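Local coordinates for flavocytochrome C3 fumarate reductase (Shewanella frigidimarina, PDB 1QO8), which catalyses the essentially one-way reduction of fumarate to succinate, using FAD and four covalently bound c-type haems to carry electrons, at the interface of chains A and B. Residues are numbered along the deposited sequence; one frame, centred on the assembly and turned at random. Chains: chain A/B, Flavocytochrome C3 fumarate reductase.

The interface of chains A and B. Residues chain A 196, 356, 398; chain B 516-518.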
ATOM      1  N   ARG A 196      11.765  -9.055 -11.056  1.00 48.88           N
ATOM      2  CA  ARG A 196      11.185 -10.319 -10.613  1.00 49.42           C
ATOM      3  C   ARG A 196       9.932 -10.746 -11.350  1.00 49.23           C
ATOM      4  O   ARG A 196       9.052 -11.413 -10.790  1.00 47.99           O
ATOM      5  CB  ARG A 196      10.843 -10.377  -9.110  1.00 51.56           C
ATOM      6  CG  ARG A 196      12.038 -10.013  -8.225  1.00 54.70           C
ATOM      7  CD  ARG A 196      11.686 -10.009  -6.724  1.00 53.66           C
ATOM      8  NE  ARG A 196      12.758  -9.242  -6.055  1.00 53.34           N
ATOM      9  CZ  ARG A 196      12.639  -8.755  -4.849  1.00 55.08           C
ATOM     10  NH1 ARG A 196      11.472  -8.993  -4.183  1.00 50.63           N
ATOM     11  NH2 ARG A 196      13.618  -8.048  -4.246  1.00 55.15           N
ATOM     12  N   TRP A 356       6.617  -0.957  -3.105  1.00 37.18           N
ATOM     13  CA  TRP A 356       7.898  -1.586  -3.484  1.00 42.14           C
ATOM     14  C   TRP A 356       9.012  -0.516  -3.488  1.00 42.26           C
ATOM     15  O   TRP A 356       8.852   0.463  -4.237  1.00 42.47           O
ATOM     16  CB  TRP A 356       7.841  -2.408  -4.797  1.00 39.50           C
ATOM     17  CG  TRP A 356       7.215  -3.736  -4.442  1.00 42.85           C
ATOM     18  CD1 TRP A 356       5.890  -4.067  -4.504  1.00 44.69           C
ATOM     19  CD2 TRP A 356       7.880  -4.882  -3.916  1.00 42.79           C
ATOM     20  NE1 TRP A 356       5.670  -5.350  -4.055  1.00 43.04           N
ATOM     21  CE2 TRP A 356       6.882  -5.860  -3.673  1.00 44.77           C
ATOM     22  CE3 TRP A 356       9.210  -5.144  -3.588  1.00 41.40           C
ATOM     23  CZ2 TRP A 356       7.195  -7.107  -3.118  1.00 44.19           C
ATOM     24  CZ3 TRP A 356       9.508  -6.375  -3.014  1.00 42.86           C
ATOM     25  CH2 TRP A 356       8.513  -7.350  -2.841  1.00 42.55           C
ATOM     26  N   ASP A 398      21.543  -7.250   0.187  1.00 48.25           N
ATOM     27  CA  ASP A 398      20.457  -7.259   1.185  1.00 49.68           C
ATOM     28  C   ASP A 398      20.942  -7.760   2.521  1.00 45.47           C
ATOM     29  O   ASP A 398      20.444  -7.326   3.521  1.00 42.79           O
ATOM     30  CB  ASP A 398      19.184  -7.951   0.758  1.00 56.78           C
ATOM     31  CG  ASP A 398      19.355  -9.246   0.043  1.00 61.19           C
ATOM     32  OD1 ASP A 398      19.644 -10.256   0.723  1.00 64.17           O
ATOM     33  OD2 ASP A 398      19.163  -9.217  -1.212  1.00 65.10           O
TER
ATOM     34  N   LEU B 516      11.058  -9.543   1.827  1.00 43.55           N
ATOM     35  CA  LEU B 516      11.165  -8.419   0.860  1.00 44.15           C
ATOM     36  C   LEU B 516      11.954  -8.836  -0.352  1.00 44.78           C
ATOM     37  O   LEU B 516      11.898  -8.089  -1.322  1.00 47.27           O
ATOM     38  CB  LEU B 516      11.819  -7.197   1.502  1.00 43.58           C
ATOM     39  CG  LEU B 516      11.096  -6.590   2.714  1.00 46.26           C
ATOM     40  CD1 LEU B 516      11.816  -5.317   3.133  1.00 47.94           C
ATOM     41  CD2 LEU B 516       9.611  -6.387   2.392  1.00 46.35           C
ATOM     42  N   GLN B 517      12.781  -9.877  -0.334  1.00 43.74           N
ATOM     43  CA  GLN B 517      13.414 -10.362  -1.547  1.00 46.11           C
ATOM     44  C   GLN B 517      12.515 -11.341  -2.269  1.00 47.87           C
ATOM     45  O   GLN B 517      12.875 -11.974  -3.246  1.00 47.50           O
ATOM     46  CB  GLN B 517      14.775 -10.981  -1.177  1.00 48.80           C
ATOM     47  CG  GLN B 517      15.734 -10.045  -0.386  1.00 50.17           C
ATOM     48  CD  GLN B 517      15.773  -8.663  -1.027  1.00 55.20           C
ATOM     49  OE1 GLN B 517      15.712  -7.633  -0.340  1.00 58.99           O
ATOM     50  NE2 GLN B 517      15.788  -8.566  -2.354  1.00 53.03           N
ATOM     51  N   SER B 518      11.286 -11.527  -1.805  1.00 47.87           N
ATOM     52  CA  SER B 518      10.271 -12.411  -2.330  1.00 49.49           C
ATOM     53  C   SER B 518      10.639 -13.892  -2.059  1.00 50.21           C
ATOM     54  O   SER B 518      10.377 -14.722  -2.856  1.00 48.66           O
ATOM     55  CB  SER B 518       9.977 -12.209  -3.799  1.00 47.46           C
ATOM     56  OG  SER B 518       9.301 -10.983  -4.013  1.00 49.66           O
TER
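Two groups of chain B grip NH1, a terminal guanidinium nitrogen of A:Arg196. A:Arg196 NH1 donates to the hydroxyl, B:Ser518 OG, at 2.9 Å and to the backbone carbonyl, B:Leu516 O, at 3.0 Å. The second bond is fairly straight, 156° at the hydrogen; the carbonyl oxygen lies in the guanidinium plane, while NH1 stands above the carbonyl plane. The serine bond is more bent, with OG tilted from the guanidinium plane. Arginine suits this place because its chain, extended from CG to NE, carries a flat group with several N-H donors across to a turn of the partner. The carbonyl O of B:Gln517 sits over one guanidinium face, offset toward the rim. The ring of A:Trp356 turns its edge to the same carbonyl, A:Trp356 CZ3 lying 3.4 Å from B:Leu516 O, a flat apolar border beside the polar grip. On the other flank, B:Gln517 bends at chi2 (-46°) to meet A:Asp398, on helix 397-405, tip to tip. Their amide and carboxylate planes stack 15° apart, and A:Asp398 OD2, a carboxylate oxygen, lies 3.4 Å from B:Gln517 CD, the amide carbon; glutamine supplies a flat, uncharged polar end. The B:Gln517 side chain, in the loop joining strands 512-514 and 520-521, thus lies between A:Arg196 and A:Asp398, and two-fold symmetry repeats the contact. It helps join the homodimer, its centre about 11 Å from the active-site residue A:Arg397, although the structure alone shows no coupling to catalysis.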